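Local coordinates for protein involved in catabolism of external DNA (Legionella pneumophila subsp. pneumophila, PDB 2OO3) that probably methylates one adenine of 23S ribosomal RNA at its N6 position, taking the methyl group from S-adenosyl-L-methionine, at residues F105-L110 against D114-C119; E74-L79 against L257-T262; D145-L150 against P179-N184; E64-V69 against S94-Y99; Y198-V201 against W205-Q208. One frame throughout, in Å; residues are numbered along the deposited sequence.

Contact 1 of 5, residues F105-L110 against D114-C119; sequences FAINQL and DRLYLC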
# COMPACT_ATOMS: atom_id res chain seq x y z
N PHE A 105 0.84 6.07 8.17
CA PHE A 105 1.21 6.95 7.04
C PHE A 105 0.07 7.89 6.62
O PHE A 105 0.28 9.11 6.41
CB PHE A 105 1.71 6.10 5.84
CG PHE A 105 3.03 5.39 6.11
CD1 PHE A 105 4.24 6.10 6.04
CD2 PHE A 105 3.06 4.04 6.40
CE1 PHE A 105 5.47 5.44 6.28
CE2 PHE A 105 4.29 3.37 6.63
CZ PHE A 105 5.48 4.08 6.58
N ALA A 106 -1.13 7.35 6.46
CA ALA A 106 -2.25 8.15 5.94
C ALA A 106 -2.63 9.32 6.88
O ALA A 106 -2.88 10.45 6.45
CB ALA A 106 -3.47 7.25 5.64
N ILE A 107 -2.64 9.03 8.17
CA ILE A 107 -2.96 10.05 9.16
C ILE A 107 -1.92 11.15 9.12
O ILE A 107 -2.23 12.31 9.33
CB ILE A 107 -3.10 9.40 10.57
CG1 ILE A 107 -4.40 8.59 10.64
CG2 ILE A 107 -3.18 10.47 11.61
CD1 ILE A 107 -4.50 7.60 11.90
N ASN A 108 -0.67 10.80 8.81
CA ASN A 108 0.35 11.83 8.70
C ASN A 108 0.23 12.74 7.49
O ASN A 108 0.42 13.95 7.62
CB ASN A 108 1.77 11.24 8.79
CG ASN A 108 2.28 11.22 10.20
OD1 ASN A 108 2.81 12.23 10.71
ND2 ASN A 108 2.06 10.10 10.89
N GLN A 109 -0.09 12.18 6.34
CA GLN A 109 -0.16 12.98 5.12
C GLN A 109 -1.51 13.63 4.77
O GLN A 109 -1.57 14.61 4.00
CB GLN A 109 0.29 12.12 3.97
CG GLN A 109 1.81 12.16 3.77
CD GLN A 109 2.19 11.26 2.64
OE1 GLN A 109 2.09 10.05 2.78
NE2 GLN A 109 2.53 11.82 1.50
N LEU A 110 -2.60 13.07 5.28
CA LEU A 110 -3.92 13.59 4.99
C LEU A 110 -4.22 14.85 5.79
O LEU A 110 -3.42 15.22 6.66
CB LEU A 110 -5.00 12.50 5.18
CG LEU A 110 -4.96 11.44 4.07
CD1 LEU A 110 -5.97 10.33 4.36
CD2 LEU A 110 -5.29 12.05 2.73
N ASP A 114 -10.21 15.81 5.31
CA ASP A 114 -10.36 14.52 4.63
C ASP A 114 -11.11 13.58 5.54
O ASP A 114 -11.36 13.91 6.71
CB ASP A 114 -8.98 13.95 4.23
CG ASP A 114 -8.24 14.87 3.27
OD1 ASP A 114 -8.90 15.43 2.35
OD2 ASP A 114 -6.99 15.05 3.40
N ARG A 115 -11.47 12.41 5.04
CA ARG A 115 -12.14 11.44 5.91
C ARG A 115 -11.51 10.09 5.72
O ARG A 115 -11.48 9.58 4.58
CB ARG A 115 -13.63 11.34 5.59
CG ARG A 115 -14.37 10.36 6.45
CD ARG A 115 -15.89 10.57 6.36
NE ARG A 115 -16.35 10.43 4.98
CZ ARG A 115 -16.97 9.36 4.48
NH1 ARG A 115 -17.22 8.30 5.24
NH2 ARG A 115 -17.34 9.37 3.21
N LEU A 116 -11.00 9.52 6.82
CA LEU A 116 -10.34 8.20 6.78
C LEU A 116 -11.30 7.16 7.32
O LEU A 116 -11.89 7.33 8.39
CB LEU A 116 -9.05 8.16 7.62
CG LEU A 116 -7.84 9.03 7.20
CD1 LEU A 116 -8.07 10.51 7.51
CD2 LEU A 116 -6.56 8.50 7.85
N TYR A 117 -11.41 6.06 6.60
CA TYR A 117 -12.24 4.99 7.03
C TYR A 117 -11.39 3.71 7.01
O TYR A 117 -10.96 3.23 5.94
CB TYR A 117 -13.41 4.90 6.07
CG TYR A 117 -14.54 4.07 6.55
CD1 TYR A 117 -15.76 4.67 6.93
CD2 TYR A 117 -14.43 2.68 6.62
CE1 TYR A 117 -16.83 3.89 7.35
CE2 TYR A 117 -15.49 1.90 7.04
CZ TYR A 117 -16.67 2.52 7.40
OH TYR A 117 -17.72 1.76 7.78
N LEU A 118 -11.16 3.15 8.20
CA LEU A 118 -10.23 2.04 8.33
C LEU A 118 -10.98 0.79 8.77
O LEU A 118 -11.71 0.83 9.76
CB LEU A 118 -9.17 2.37 9.39
CG LEU A 118 -8.42 3.71 9.21
CD1 LEU A 118 -7.50 4.04 10.40
CD2 LEU A 118 -7.65 3.76 7.82
N CYS A 119 -10.78 -0.31 8.05
CA CYS A 119 -11.51 -1.56 8.35
C CYS A 119 -10.54 -2.61 8.81
O CYS A 119 -9.49 -2.80 8.18
CB CYS A 119 -12.24 -2.10 7.11
SG CYS A 119 -13.46 -0.95 6.36

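Contact 2 of 5, residues E74-L79 against L257-T262; sequences ENLPSL and LETLTT. With SO4 (sulfate ion), chain D.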
# COMPACT_ATOMS: atom_id res chain seq x y z
N GLU A 74 20.08 8.99 4.48
CA GLU A 74 20.68 10.27 4.08
C GLU A 74 21.16 10.23 2.65
O GLU A 74 21.52 11.25 2.08
CB GLU A 74 21.79 10.68 5.07
CG GLU A 74 21.25 11.01 6.48
CD GLU A 74 20.29 12.20 6.50
OE1 GLU A 74 20.63 13.22 5.85
OE2 GLU A 74 19.21 12.13 7.16
N ASN A 75 21.14 9.05 2.05
CA ASN A 75 21.52 8.88 0.67
C ASN A 75 20.36 8.59 -0.27
O ASN A 75 20.58 8.24 -1.44
CB ASN A 75 22.58 7.78 0.59
CG ASN A 75 23.89 8.19 1.26
OD1 ASN A 75 24.70 8.88 0.64
ND2 ASN A 75 24.10 7.79 2.53
N LEU A 76 19.12 8.73 0.21
CA LEU A 76 17.98 8.34 -0.61
C LEU A 76 17.54 9.51 -1.49
O LEU A 76 17.70 10.67 -1.09
CB LEU A 76 16.81 7.87 0.27
CG LEU A 76 16.94 6.52 1.00
CD1 LEU A 76 15.76 6.34 1.95
CD2 LEU A 76 17.07 5.28 0.02
N PRO A 77 17.00 9.22 -2.68
CA PRO A 77 16.40 10.26 -3.50
C PRO A 77 15.23 10.91 -2.77
O PRO A 77 14.60 10.27 -1.91
CB PRO A 77 15.90 9.49 -4.75
CG PRO A 77 16.71 8.19 -4.76
CD PRO A 77 16.91 7.88 -3.31
N SER A 78 14.97 12.17 -3.07
CA SER A 78 13.93 12.96 -2.41
C SER A 78 12.53 12.37 -2.48
O SER A 78 11.69 12.72 -1.67
CB SER A 78 13.90 14.40 -2.97
OG SER A 78 13.40 14.37 -4.31
N LEU A 79 12.26 11.49 -3.45
CA LEU A 79 10.97 10.76 -3.50
C LEU A 79 10.65 9.93 -2.24
O LEU A 79 9.49 9.56 -2.00
CB LEU A 79 10.89 9.83 -4.75
CG LEU A 79 10.71 10.59 -6.08
CD1 LEU A 79 10.70 9.60 -7.25
CD2 LEU A 79 9.43 11.36 -6.08
N LEU A 257 11.58 2.27 -7.60
CA LEU A 257 11.88 0.85 -7.82
C LEU A 257 13.35 0.62 -8.18
O LEU A 257 13.96 -0.33 -7.67
CB LEU A 257 10.98 0.24 -8.90
CG LEU A 257 9.48 0.17 -8.55
CD1 LEU A 257 8.63 -0.08 -9.82
CD2 LEU A 257 9.23 -0.94 -7.52
N GLU A 258 13.92 1.47 -9.03
CA GLU A 258 15.36 1.37 -9.32
C GLU A 258 16.17 1.48 -8.06
O GLU A 258 17.10 0.70 -7.84
CB GLU A 258 15.86 2.48 -10.24
CG GLU A 258 15.26 2.55 -11.62
CD GLU A 258 16.02 3.60 -12.44
OE1 GLU A 258 15.53 3.99 -13.53
OE2 GLU A 258 17.12 4.02 -11.98
N THR A 259 15.87 2.49 -7.23
CA THR A 259 16.56 2.64 -5.94
C THR A 259 16.44 1.39 -5.05
O THR A 259 17.45 0.91 -4.49
CB THR A 259 16.09 3.90 -5.16
OG1 THR A 259 16.25 5.04 -6.01
CG2 THR A 259 16.90 4.12 -3.94
N LEU A 260 15.23 0.86 -4.91
CA LEU A 260 15.03 -0.33 -4.06
C LEU A 260 15.83 -1.59 -4.51
O LEU A 260 16.31 -2.38 -3.68
CB LEU A 260 13.53 -0.64 -3.95
CG LEU A 260 12.73 0.45 -3.20
CD1 LEU A 260 11.28 0.02 -3.13
CD2 LEU A 260 13.32 0.65 -1.76
N THR A 261 15.97 -1.77 -5.82
CA THR A 261 16.73 -2.92 -6.32
C THR A 261 18.21 -2.77 -5.97
O THR A 261 18.94 -3.75 -6.03
CB THR A 261 16.60 -3.14 -7.83
OG1 THR A 261 17.14 -2.01 -8.54
CG2 THR A 261 15.15 -3.33 -8.25
N THR A 262 18.67 -1.56 -5.61
CA THR A 262 20.05 -1.42 -5.12
C THR A 262 20.19 -1.87 -3.65
O THR A 262 21.30 -2.12 -3.20
CB THR A 262 20.63 0.01 -5.29
OG1 THR A 262 20.03 0.92 -4.36
CG2 THR A 262 20.43 0.53 -6.73
S SO4 D . 17.27 13.87 -5.61
O1 SO4 D . 18.70 14.16 -5.67
O2 SO4 D . 16.98 13.51 -4.23
O3 SO4 D . 16.50 15.05 -6.00
O4 SO4 D . 16.93 12.77 -6.51

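Contact 3 of 5, residues D145-L150 against P179-N184; sequences DGVSKL and PYAIKN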
# COMPACT_ATOMS: atom_id res chain seq x y z
N ASP A 145 -15.56 -6.66 7.75
CA ASP A 145 -14.95 -7.12 6.52
C ASP A 145 -14.81 -5.95 5.56
O ASP A 145 -15.80 -5.55 4.91
CB ASP A 145 -15.84 -8.19 5.88
CG ASP A 145 -15.14 -8.91 4.75
OD1 ASP A 145 -14.29 -8.29 4.08
OD2 ASP A 145 -15.45 -10.10 4.54
N GLY A 146 -13.60 -5.40 5.45
CA GLY A 146 -13.37 -4.24 4.55
C GLY A 146 -13.75 -4.46 3.09
O GLY A 146 -14.26 -3.56 2.45
N VAL A 147 -13.51 -5.66 2.57
CA VAL A 147 -13.79 -5.98 1.18
C VAL A 147 -15.31 -5.88 0.89
O VAL A 147 -15.71 -5.34 -0.15
CB VAL A 147 -13.19 -7.37 0.80
CG1 VAL A 147 -13.55 -7.78 -0.65
CG2 VAL A 147 -11.65 -7.31 0.94
N SER A 148 -16.12 -6.36 1.83
CA SER A 148 -17.57 -6.23 1.77
C SER A 148 -18.01 -4.77 1.86
O SER A 148 -18.99 -4.39 1.25
CB SER A 148 -18.25 -7.12 2.84
OG SER A 148 -18.24 -6.51 4.13
N LYS A 149 -17.24 -3.93 2.57
CA LYS A 149 -17.57 -2.50 2.71
C LYS A 149 -17.43 -1.65 1.46
O LYS A 149 -18.08 -0.59 1.36
CB LYS A 149 -16.74 -1.84 3.82
CG LYS A 149 -17.33 -1.97 5.19
CD LYS A 149 -18.63 -1.22 5.30
CE LYS A 149 -19.26 -1.38 6.67
NZ LYS A 149 -20.62 -0.78 6.65
N LEU A 150 -16.57 -2.08 0.53
CA LEU A 150 -16.43 -1.39 -0.75
C LEU A 150 -17.81 -1.03 -1.36
O LEU A 150 -18.05 0.11 -1.77
CB LEU A 150 -15.60 -2.22 -1.72
CG LEU A 150 -14.10 -2.31 -1.45
CD1 LEU A 150 -13.43 -3.20 -2.48
CD2 LEU A 150 -13.47 -0.91 -1.48
N PRO A 179 -10.38 -8.97 -7.02
CA PRO A 179 -10.73 -8.26 -8.24
C PRO A 179 -12.24 -8.16 -8.47
O PRO A 179 -12.67 -7.20 -9.09
CB PRO A 179 -10.11 -9.11 -9.35
CG PRO A 179 -8.95 -9.83 -8.66
CD PRO A 179 -9.56 -10.16 -7.31
N TYR A 180 -12.99 -9.16 -8.02
CA TYR A 180 -14.45 -9.12 -8.10
C TYR A 180 -15.00 -7.90 -7.34
O TYR A 180 -15.78 -7.14 -7.88
CB TYR A 180 -15.07 -10.39 -7.51
CG TYR A 180 -16.58 -10.49 -7.71
CD1 TYR A 180 -17.10 -10.86 -8.94
CD2 TYR A 180 -17.47 -10.21 -6.68
CE1 TYR A 180 -18.47 -10.96 -9.15
CE2 TYR A 180 -18.86 -10.31 -6.87
CZ TYR A 180 -19.34 -10.70 -8.12
OH TYR A 180 -20.72 -10.81 -8.37
N ALA A 181 -14.56 -7.73 -6.09
CA ALA A 181 -14.97 -6.59 -5.29
C ALA A 181 -14.54 -5.23 -5.90
O ALA A 181 -15.32 -4.27 -5.90
CB ALA A 181 -14.43 -6.73 -3.87
N ILE A 182 -13.30 -5.14 -6.38
CA ILE A 182 -12.85 -3.90 -7.05
C ILE A 182 -13.66 -3.63 -8.32
O ILE A 182 -14.05 -2.50 -8.57
CB ILE A 182 -11.34 -3.91 -7.36
CG1 ILE A 182 -10.54 -4.10 -6.07
CG2 ILE A 182 -10.91 -2.63 -8.15
CD1 ILE A 182 -9.04 -4.46 -6.28
N LYS A 183 -13.94 -4.67 -9.12
CA LYS A 183 -14.75 -4.45 -10.31
C LYS A 183 -16.10 -3.84 -9.93
O LYS A 183 -16.55 -2.88 -10.58
CB LYS A 183 -14.93 -5.76 -11.11
CG LYS A 183 -15.67 -5.54 -12.46
CD LYS A 183 -15.70 -6.83 -13.28
CE LYS A 183 -16.75 -6.78 -14.34
NZ LYS A 183 -16.82 -8.11 -15.09
N ASN A 184 -16.71 -4.35 -8.86
CA ASN A 184 -18.03 -3.86 -8.45
C ASN A 184 -17.95 -2.40 -8.00
O ASN A 184 -18.78 -1.58 -8.39
CB ASN A 184 -18.61 -4.69 -7.30
CG ASN A 184 -19.87 -4.07 -6.70
OD1 ASN A 184 -19.89 -3.63 -5.52
ND2 ASN A 184 -20.93 -3.99 -7.52

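Contact 4 of 5, residues E64-V69 against S94-Y99; sequences EGINPV and STLSYY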
# COMPACT_ATOMS: atom_id res chain seq x y z
N GLU A 64 15.72 -6.94 6.31
CA GLU A 64 15.89 -7.02 4.86
C GLU A 64 14.93 -6.18 4.06
O GLU A 64 14.88 -6.28 2.82
CB GLU A 64 15.74 -8.45 4.41
CG GLU A 64 16.92 -9.28 4.84
CD GLU A 64 16.81 -10.70 4.36
OE1 GLU A 64 15.65 -11.19 4.19
OE2 GLU A 64 17.89 -11.30 4.15
N GLY A 65 14.13 -5.37 4.76
CA GLY A 65 13.19 -4.53 4.07
C GLY A 65 13.56 -3.12 4.43
O GLY A 65 14.48 -2.56 3.86
N ILE A 66 12.83 -2.56 5.39
CA ILE A 66 13.08 -1.22 5.85
C ILE A 66 14.52 -0.98 6.38
O ILE A 66 15.07 0.10 6.17
CB ILE A 66 12.03 -0.74 6.89
CG1 ILE A 66 12.25 0.73 7.29
CG2 ILE A 66 12.05 -1.59 8.16
CD1 ILE A 66 12.33 1.70 6.10
N ASN A 67 15.12 -1.95 7.07
CA ASN A 67 16.36 -1.61 7.76
C ASN A 67 17.50 -1.06 6.86
O ASN A 67 18.12 -0.05 7.22
CB ASN A 67 16.85 -2.73 8.68
CG ASN A 67 17.64 -2.21 9.87
OD1 ASN A 67 17.31 -1.16 10.44
ND2 ASN A 67 18.69 -2.94 10.26
N PRO A 68 17.81 -1.72 5.72
CA PRO A 68 18.86 -1.16 4.84
C PRO A 68 18.50 0.23 4.27
O PRO A 68 19.38 1.08 4.07
CB PRO A 68 18.95 -2.17 3.68
CG PRO A 68 18.34 -3.46 4.23
CD PRO A 68 17.28 -3.00 5.21
N VAL A 69 17.21 0.44 4.05
CA VAL A 69 16.72 1.69 3.47
C VAL A 69 16.86 2.77 4.54
O VAL A 69 17.39 3.88 4.27
CB VAL A 69 15.23 1.52 2.96
CG1 VAL A 69 14.64 2.85 2.55
CG2 VAL A 69 15.18 0.58 1.77
N SER A 94 17.21 7.06 16.55
CA SER A 94 17.67 6.61 15.22
C SER A 94 17.67 5.10 15.11
O SER A 94 17.91 4.56 14.04
CB SER A 94 19.06 7.14 14.91
OG SER A 94 19.96 6.70 15.91
N THR A 95 17.42 4.42 16.23
CA THR A 95 17.27 2.97 16.23
C THR A 95 15.81 2.59 15.94
O THR A 95 14.88 3.10 16.57
CB THR A 95 17.74 2.31 17.57
OG1 THR A 95 18.79 3.10 18.16
CG2 THR A 95 18.26 0.92 17.30
N LEU A 96 15.63 1.68 14.99
CA LEU A 96 14.31 1.28 14.57
C LEU A 96 13.65 0.39 15.62
O LEU A 96 14.06 -0.76 15.82
CB LEU A 96 14.43 0.56 13.24
CG LEU A 96 13.47 0.83 12.10
CD1 LEU A 96 13.29 2.34 11.83
CD2 LEU A 96 14.00 0.11 10.86
N SER A 97 12.63 0.91 16.29
CA SER A 97 11.92 0.16 17.31
C SER A 97 10.52 -0.16 16.85
O SER A 97 9.99 -1.21 17.20
CB SER A 97 11.81 0.96 18.62
OG SER A 97 13.09 1.14 19.22
N TYR A 98 9.94 0.78 16.08
CA TYR A 98 8.57 0.69 15.56
C TYR A 98 8.55 0.88 14.05
O TYR A 98 9.30 1.71 13.50
CB TYR A 98 7.66 1.74 16.23
CG TYR A 98 6.93 1.16 17.43
CD1 TYR A 98 5.59 0.78 17.34
CD2 TYR A 98 7.62 0.91 18.63
CE1 TYR A 98 4.92 0.21 18.47
CE2 TYR A 98 6.97 0.33 19.75
CZ TYR A 98 5.64 -0.01 19.65
OH TYR A 98 5.01 -0.58 20.75
N TYR A 99 7.70 0.12 13.40
CA TYR A 99 7.37 0.39 12.00
C TYR A 99 5.88 0.78 11.87
O TYR A 99 5.02 0.09 12.43
CB TYR A 99 7.70 -0.85 11.12
CG TYR A 99 7.52 -0.58 9.64
CD1 TYR A 99 8.47 0.14 8.93
CD2 TYR A 99 6.38 -1.02 8.96
CE1 TYR A 99 8.31 0.40 7.58
CE2 TYR A 99 6.19 -0.74 7.61
CZ TYR A 99 7.18 -0.04 6.93
OH TYR A 99 7.02 0.28 5.62

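Contact 5 of 5, residues Y198-V201 against W205-Q208; sequences YPVV and WTEQ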
# COMPACT_ATOMS: atom_id res chain seq x y z
N TYR A 198 -0.47 -7.03 -4.18
CA TYR A 198 -0.56 -8.49 -4.35
C TYR A 198 0.83 -9.12 -4.25
O TYR A 198 1.84 -8.46 -4.58
CB TYR A 198 -1.21 -8.82 -5.70
CG TYR A 198 -0.44 -8.30 -6.90
CD1 TYR A 198 0.53 -9.09 -7.52
CD2 TYR A 198 -0.71 -7.03 -7.44
CE1 TYR A 198 1.24 -8.62 -8.64
CE2 TYR A 198 -0.04 -6.57 -8.54
CZ TYR A 198 0.94 -7.35 -9.14
OH TYR A 198 1.60 -6.86 -10.23
N PRO A 199 0.90 -10.38 -3.78
CA PRO A 199 2.16 -11.09 -3.73
C PRO A 199 2.43 -11.90 -4.99
O PRO A 199 1.52 -12.16 -5.78
CB PRO A 199 1.96 -12.07 -2.56
CG PRO A 199 0.50 -12.38 -2.57
CD PRO A 199 -0.20 -11.18 -3.19
N VAL A 200 3.69 -12.29 -5.15
CA VAL A 200 4.09 -13.33 -6.09
C VAL A 200 4.61 -14.52 -5.27
O VAL A 200 5.77 -14.55 -4.78
CB VAL A 200 5.15 -12.84 -7.11
CG1 VAL A 200 5.46 -13.98 -8.13
CG2 VAL A 200 4.64 -11.62 -7.84
N VAL A 201 3.70 -15.47 -5.05
CA VAL A 201 4.00 -16.69 -4.31
C VAL A 201 3.79 -17.89 -5.25
O VAL A 201 4.60 -18.82 -5.30
CB VAL A 201 3.07 -16.85 -3.08
CG1 VAL A 201 3.39 -18.15 -2.33
CG2 VAL A 201 3.18 -15.64 -2.13
N TRP A 205 -1.45 -18.27 -9.83
CA TRP A 205 -2.50 -17.60 -9.09
C TRP A 205 -2.42 -16.10 -9.34
O TRP A 205 -3.42 -15.47 -9.57
CB TRP A 205 -2.36 -17.86 -7.60
CG TRP A 205 -2.61 -19.30 -7.17
CD1 TRP A 205 -3.01 -20.36 -7.96
CD2 TRP A 205 -2.53 -19.81 -5.84
NE1 TRP A 205 -3.18 -21.50 -7.18
CE2 TRP A 205 -2.87 -21.19 -5.89
CE3 TRP A 205 -2.21 -19.23 -4.60
CZ2 TRP A 205 -2.89 -21.98 -4.75
CZ3 TRP A 205 -2.23 -20.03 -3.47
CH2 TRP A 205 -2.58 -21.40 -3.56
N THR A 206 -1.22 -15.55 -9.23
CA THR A 206 -1.01 -14.12 -9.52
C THR A 206 -1.44 -13.72 -10.95
O THR A 206 -2.10 -12.70 -11.14
CB THR A 206 0.44 -13.70 -9.20
OG1 THR A 206 0.68 -13.90 -7.79
CG2 THR A 206 0.65 -12.24 -9.54
N GLU A 207 -1.12 -14.56 -11.95
CA GLU A 207 -1.51 -14.26 -13.32
C GLU A 207 -3.04 -14.29 -13.50
O GLU A 207 -3.58 -13.52 -14.32
CB GLU A 207 -0.84 -15.23 -14.31
CG GLU A 207 0.69 -14.99 -14.53
CD GLU A 207 1.00 -13.59 -15.09
OE1 GLU A 207 0.18 -13.02 -15.81
OE2 GLU A 207 2.06 -13.02 -14.77
N GLN A 208 -3.73 -15.17 -12.77
CA GLN A 208 -5.20 -15.21 -12.84
C GLN A 208 -5.83 -13.97 -12.19
O GLN A 208 -6.83 -13.42 -12.69
CB GLN A 208 -5.74 -16.49 -12.21
CG GLN A 208 -5.44 -17.75 -13.09
CD GLN A 208 -5.65 -19.03 -12.31
OE1 GLN A 208 -6.79 -19.47 -12.13
NE2 GLN A 208 -4.56 -19.64 -11.81
O HOH W 1 0.83 -15.62 -5.73

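Contact 1 of 5, residues F105-L110 against D114-C119
L116, L110, I107 and A106 form an apolar helix-on-sheet contact in the Rossmann-like methyltransferase core, where the last turn of helix 102-109 lies on strand 115-119, the strand that follows it in the chain. Every residue that touches is buried. L116 is at the centre of the contact: its CD2 branch enters the helix side, 3.5 Å from I107 CG1 and 4.0 Å from A106 CB. The side chains of I107 and L116 meet at about a right angle. The other flank of L116 is taken by L110, whose CD1 lies 3.6 Å from L116 CG and 3.8 Å from L116 CD1. L110 is where the chain leaves the helix, and its two methyls divide the work. While CD1 packs on L116, CD2 comes to 3.5 Å from D114 OD2, a contact of a methyl with a carboxylate oxygen. D114 holds CG anti to its own carbonyl carbon (chi1 -61°), which turns the carboxylate toward L110; OD2 makes a salt bridge with R111 in the connecting turn, and OD1 accepts from the backbone N of L37. Strand 139-142 continues the apolar layer, V139 touching both I107 and L118. The contact itself is thus held by dispersion and burial of methyl groups, and the one charged group at its margin has its oxygens engaged by R111 and L37.

Contact 2 of 5, residues E74-L79 against L257-T262
T259 turns its CG2 anti to the backbone N and its OG1 anti to the carbonyl carbon (chi1 -55°), which presents both branches to P77 and L76. OG1 comes to 3.4 Å from P77 CG, the ring carbon and the hydroxyl facing each other across the gap. CG2 lies 3.8 Å from P77 CD and 4.1 Å from L76 CD2, so the methyl branch spans the two loop residues. The hydroxyl has its polar partner in its own helix, the carbonyl O of L255 one turn back; toward P77 it makes a van der Waals contact. This small surface contact joins the loop between helices 66-71 and 81-90 to helix 249-263, whose inner face, with L257 and L260, packs on helix 14-30. P77 also touches L255, and L76 touches Y263, so the loop runs along more than one turn of the helix. Near the end of that helix T262 OG1 donates to T259 O at 2.6 Å in the carbonyl plane, and T262 N gives the same oxygen a second hydrogen bond. T261 OG1 donates to E258 O, tilted 29° from the carbonyl plane. Beyond P77, S78 N donates to O2 of a sulfate ion at 2.7 Å, with an N-H...O angle of 148°; the ion probably came from the crystallisation liquor.

Contact 3 of 5, residues D145-L150 against P179-N184
A181 on helix 174-188 presses its methyl against V147 and L150 of helix 146-153, and the tight spot is V147 CG1 to A181 CB at 3.5 Å, closer than usual for two carbons. V147 has CG1 anti to the backbone N (chi1 176°), which carries that branch onto the alanine methyl. L150 packs less closely, its CD1 3.9 Å from A181 CB and 4.4 Å from I182 N. The short helical segments run in the same general direction, 27° between their N-to-C directions, with axes 9.3 Å apart. The solvent side is different: S148, Y180 and K183 are exposed and take no part in the packing. There S148 OG donates to D145 O at 2.7 Å, in the carbonyl plane and on a lone pair; the same oxygen also accepts from K149 N. D145 is the N-cap of helix 146-153; its OD1 accepts weak bonds from the backbone N of V147 and S148. D145 and G146 are predicted to bind S-adenosyl-L-methionine, and V147 touches H43, another predicted ligand residue. Beneath the helix pair lies strand 161-165, with I163 against L150 and I165 against I182, while M213 of helix 203-216 reaches P179 and I182.

Contact 4 of 5, residues E64-V69 against S94-Y99
I66 meets L96 and Y99 at the start of helix 66-71, where the chain turns in from G65. Its CG1 is anti to the backbone N (chi1 -176°), and CG2 sits between the backbone N and the carbonyl carbon, so both branches spread toward the other segment. CG2 lies 3.7 Å from L96 CD2 and 4.0 Å from Y99 CD1. I66 CB approaches the tyrosine ring obliquely, 4.0 Å from Y99 CE1, and CG1 is equally near that atom. The same L96 CD2 is 4.0 Å from I66 CG1, so it meets both branches. Next along the helix, N67 brings its amide oxygen to this methyl, OD1 to L96 CD2 at 3.6 Å; the two side chains slide past each other in opposite directions. Further on, V69 turns to the neighbouring loop and touches L76. Y99 extends the contact toward the predicted cofactor site: its OH hydrogen-bonds to ND1 of H20, a predicted S-adenosyl-L-methionine ligand, and to the hydroxyl of Y83. Packing against I66 probably helps to place the ring that carries this hydroxyl, making Y99 a probable second-shell residue. Strand 98-100 pairs with strand 48-50 in a small antiparallel sheet apart from the main one. Helix 81-90 fills in behind, I87 touching both I66 and L96, and V17 of helix 14-30 packs on I66.

Contact 5 of 5, residues Y198-V201 against W205-Q208
T206 pins helix 203-216 to the strand just before it, 193-200, in a tight strand-to-helix turn at the end of an inner strand of the Rossmann-like methyltransferase sheet (order 3-2-1-4-5-7-6, then a further strand). The threonine hydroxyl donates to the carbonyl O of P199, T206 OG1 to P199 O being 2.8 Å, in the carbonyl plane and on a lone pair, with a C=O...O angle of 145°. T206 places OG1 beside its own backbone N and CG2 anti to it (chi1 -62°), so the hydroxyl faces the strand's backbone while the methyl goes to Y198. T206 CG2 lies 3.7 Å from CD1 and 3.8 Å from CE1 of the Y198 ring, an oblique approach with the two side chains crossing at about a right angle. The phenol hydroxyl of Y198 is held by E224 of strand 220-226, and F209 of helix 203-216 also meets the ring. Y175 of helix 174-188 touches both P199 and T206. V200 packs more loosely, its CG2 4.4 Å from T206 CG2. A water adds to the grip on the hydroxyl, donating to T206 OG1 at 2.7 Å.

How the contacts relate
Contacts 1 and 5 reach the same sheet from opposite sides of the chain's centre, their own centres 28 Å apart. Contacts 1, 3 and 4 border the predicted S-adenosyl-L-methionine site: contact 3 contains D145 and G146, the side chain of Y99 in contact 4 is about 3 Å from that of H20, and A106 in contact 1 is about 6 Å, side chain to side chain, from the predicted ligand S102, close by in sequence. Contact 1 touches contact 3, C119 CB lying 3.5 Å from G146 CA, and meets contact 4 through F105 CZ and Y99 OH, 4.2 Å apart. Contacts 2 and 4 pack together through L76 CD1 and V69 CG1 at 3.7 Å. In contact 5, P199 is about 8 Å from the predicted proton acceptor D166, side chain to side chain.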